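PDB 2WAO: endoglucanase E from Clostridium thermocellum, which probably removes acetyl groups from plant cell-wall polysaccharides through its family 2 carbohydrate esterase domain, which also binds cello-oligosaccharides in its active site. Local coordinates for residues A[31-36]-A[88-93]. Residues are numbered along the deposited sequence; the frame is centred on the assembly and turned at random.
Sequences GSNVEL and HLVLWK
Asn33 and Trp92 face each other as a non-hydrogen-bonded antiparallel pair, and their flat groups are nearly parallel: the amide and indole planes differ by 11°. Asn33 ND2 lies 3.5 Å from Trp92 CZ3. Chi1 of 65° sets Asn33 CG between the backbone N and the carbonyl carbon. Separately, ND2 donates to Gly31 O at 2.9 Å in a nearly straight bond, with the acceptor in the amide plane. OD1 accepts from Asn14, so both ends of the amide are engaged and its rotation is fixed. Gly31 O sits over one face of the indole, as does Gly31 CA, 3.3 Å above the ring plane and offset toward the rim, where this CA comes within 3.5 Å of Trp92 CZ2. Beyond the segments, Trp92 NE1 is hydrogen-bonded to Ser154 OG, and its ring meets Tyr155 edge-to-face.

Segments 33-36 and 88-93 run antiparallel, as parts of strands 33-40 and 85-93 in an antiparallel sheet of the N-terminal β-domain characteristic of carbohydrate esterase family 2. Paired bonds between Val34 and Leu91, and between Leu36 and Leu89, set the register. Strand 52-59 flanks the second strand on its other side.

On the face shared with Asn33, Glu35 extends from a CG anti to its backbone N and accepts the NE2 hydrogen of His88 at OE2, 2.8 Å away. The anti lone pair is used, and OE2 lies close to the imidazole plane, although carboxylate and ring are turned 70° apart. Glu35 OE1 accepts from Asn14 as well. On the reverse face, Leu36 and Leu89 lie side by side, CD1 to CD2 3.8 Å, while Val34 and Leu91 both pack against Phe104 of strand 102-108.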
loop_
_atom_site.group_PDB
_atom_site.type_symbol
_atom_site.label_atom_id
_atom_site.label_comp_id
_atom_site.label_asym_id
_atom_site.label_seq_id
_atom_site.Cartn_x
_atom_site.Cartn_y
_atom_site.Cartn_z
ATOM N N GLY A 31 2.220 -2.747 -3.817
ATOM C CA GLY A 31 1.580 -3.923 -3.255
ATOM C C GLY A 31 0.596 -4.606 -4.219
ATOM O O GLY A 31 -0.005 -5.630 -3.851
ATOM N N SER A 32 0.409 -4.045 -5.423
ATOM C CA SER A 32 -0.336 -4.781 -6.489
ATOM C C SER A 32 0.276 -6.169 -6.571
ATOM O O SER A 32 1.525 -6.295 -6.591
ATOM C CB SER A 32 -0.232 -4.106 -7.851
ATOM O OG SER A 32 -0.795 -2.803 -7.820
ATOM N N ASN A 33 -0.559 -7.211 -6.657
ATOM C CA ASN A 33 0.001 -8.555 -6.722
ATOM C C ASN A 33 -0.871 -9.517 -7.495
ATOM O O ASN A 33 -2.082 -9.297 -7.613
ATOM C CB ASN A 33 0.369 -9.125 -5.328
ATOM C CG ASN A 33 -0.824 -9.325 -4.448
ATOM O OD1 ASN A 33 -1.411 -10.429 -4.405
ATOM N ND2 ASN A 33 -1.211 -8.262 -3.732
ATOM N N VAL A 34 -0.205 -10.504 -8.093
ATOM C CA VAL A 34 -0.854 -11.501 -8.935
ATOM C C VAL A 34 -0.729 -12.799 -8.142
ATOM O O VAL A 34 0.339 -13.129 -7.608
ATOM C CB VAL A 34 -0.113 -11.633 -10.307
ATOM C CG1 VAL A 34 -0.785 -12.672 -11.160
ATOM C CG2 VAL A 34 -0.098 -10.257 -11.052
ATOM N N GLU A 35 -1.806 -13.555 -8.031
ATOM C CA GLU A 35 -1.746 -14.754 -7.227
ATOM C C GLU A 35 -2.366 -15.941 -8.006
ATOM O O GLU A 35 -3.404 -15.803 -8.650
ATOM C CB GLU A 35 -2.445 -14.481 -5.898
ATOM C CG GLU A 35 -2.651 -15.669 -5.034
ATOM C CD GLU A 35 -3.459 -15.339 -3.772
ATOM O OE1 GLU A 35 -4.140 -14.270 -3.740
ATOM O OE2 GLU A 35 -3.453 -16.182 -2.839
ATOM N N LEU A 36 -1.687 -17.073 -7.979
ATOM C CA LEU A 36 -2.140 -18.231 -8.775
ATOM C C LEU A 36 -1.616 -19.535 -8.188
ATOM O O LEU A 36 -0.688 -19.523 -7.400
ATOM C CB LEU A 36 -1.709 -18.053 -10.248
ATOM C CG LEU A 36 -0.187 -17.949 -10.533
ATOM C CD1 LEU A 36 0.488 -19.337 -10.430
ATOM C CD2 LEU A 36 0.041 -17.358 -11.910
ATOM N N HIS A 88 1.722 -22.751 -4.785
ATOM C CA HIS A 88 1.033 -21.461 -4.690
ATOM C C HIS A 88 2.047 -20.331 -4.935
ATOM O O HIS A 88 3.111 -20.328 -4.320
ATOM C CB HIS A 88 0.405 -21.333 -3.312
ATOM C CG HIS A 88 -0.273 -20.026 -3.077
ATOM N ND1 HIS A 88 0.209 -19.094 -2.179
ATOM C CD2 HIS A 88 -1.386 -19.486 -3.624
ATOM C CE1 HIS A 88 -0.595 -18.045 -2.171
ATOM N NE2 HIS A 88 -1.565 -18.256 -3.042
ATOM N N LEU A 89 1.699 -19.380 -5.799
ATOM C CA LEU A 89 2.587 -18.272 -6.160
ATOM C C LEU A 89 1.911 -16.932 -5.932
ATOM O O LEU A 89 0.775 -16.739 -6.346
ATOM C CB LEU A 89 2.980 -18.363 -7.618
ATOM C CG LEU A 89 3.668 -17.190 -8.308
ATOM C CD1 LEU A 89 5.059 -16.957 -7.662
ATOM C CD2 LEU A 89 3.789 -17.455 -9.848
ATOM N N VAL A 90 2.617 -16.020 -5.263
ATOM C CA VAL A 90 2.189 -14.621 -5.239
ATOM C C VAL A 90 3.334 -13.820 -5.885
ATOM O O VAL A 90 4.512 -14.023 -5.522
ATOM C CB VAL A 90 1.953 -14.121 -3.808
ATOM C CG1 VAL A 90 1.736 -12.609 -3.808
ATOM C CG2 VAL A 90 0.800 -14.864 -3.150
ATOM N N LEU A 91 3.007 -12.977 -6.866
ATOM C CA LEU A 91 4.017 -12.068 -7.460
ATOM C C LEU A 91 3.690 -10.631 -7.014
ATOM O O LEU A 91 2.633 -10.095 -7.367
ATOM C CB LEU A 91 4.036 -12.220 -8.995
ATOM C CG LEU A 91 4.975 -11.302 -9.766
ATOM C CD1 LEU A 91 6.443 -11.470 -9.297
ATOM C CD2 LEU A 91 4.858 -11.528 -11.298
ATOM N N TRP A 92 4.590 -10.001 -6.252
ATOM C CA TRP A 92 4.272 -8.771 -5.509
ATOM C C TRP A 92 5.071 -7.578 -6.037
ATOM O O TRP A 92 6.310 -7.659 -6.204
ATOM C CB TRP A 92 4.594 -9.001 -4.026
ATOM C CG TRP A 92 4.260 -7.863 -3.078
ATOM C CD1 TRP A 92 4.981 -6.702 -2.867
ATOM C CD2 TRP A 92 3.097 -7.772 -2.245
ATOM N NE1 TRP A 92 4.324 -5.909 -1.960
ATOM C CE2 TRP A 92 3.182 -6.552 -1.543
ATOM C CE3 TRP A 92 1.998 -8.626 -2.002
ATOM C CZ2 TRP A 92 2.211 -6.152 -0.602
ATOM C CZ3 TRP A 92 1.017 -8.208 -1.071
ATOM C CH2 TRP A 92 1.164 -6.998 -0.359
ATOM N N LYS A 93 4.372 -6.484 -6.335
ATOM C CA LYS A 93 5.026 -5.271 -6.783
ATOM C C LYS A 93 5.507 -4.526 -5.513
ATOM O O LYS A 93 4.703 -3.975 -4.717
ATOM C CB LYS A 93 4.079 -4.383 -7.597
ATOM C CG LYS A 93 4.790 -3.133 -8.159
ATOM C CD LYS A 93 3.765 -2.220 -8.915
ATOM C CE LYS A 93 4.473 -1.168 -9.782
ATOM N NZ LYS A 93 4.707 0.177 -9.090
#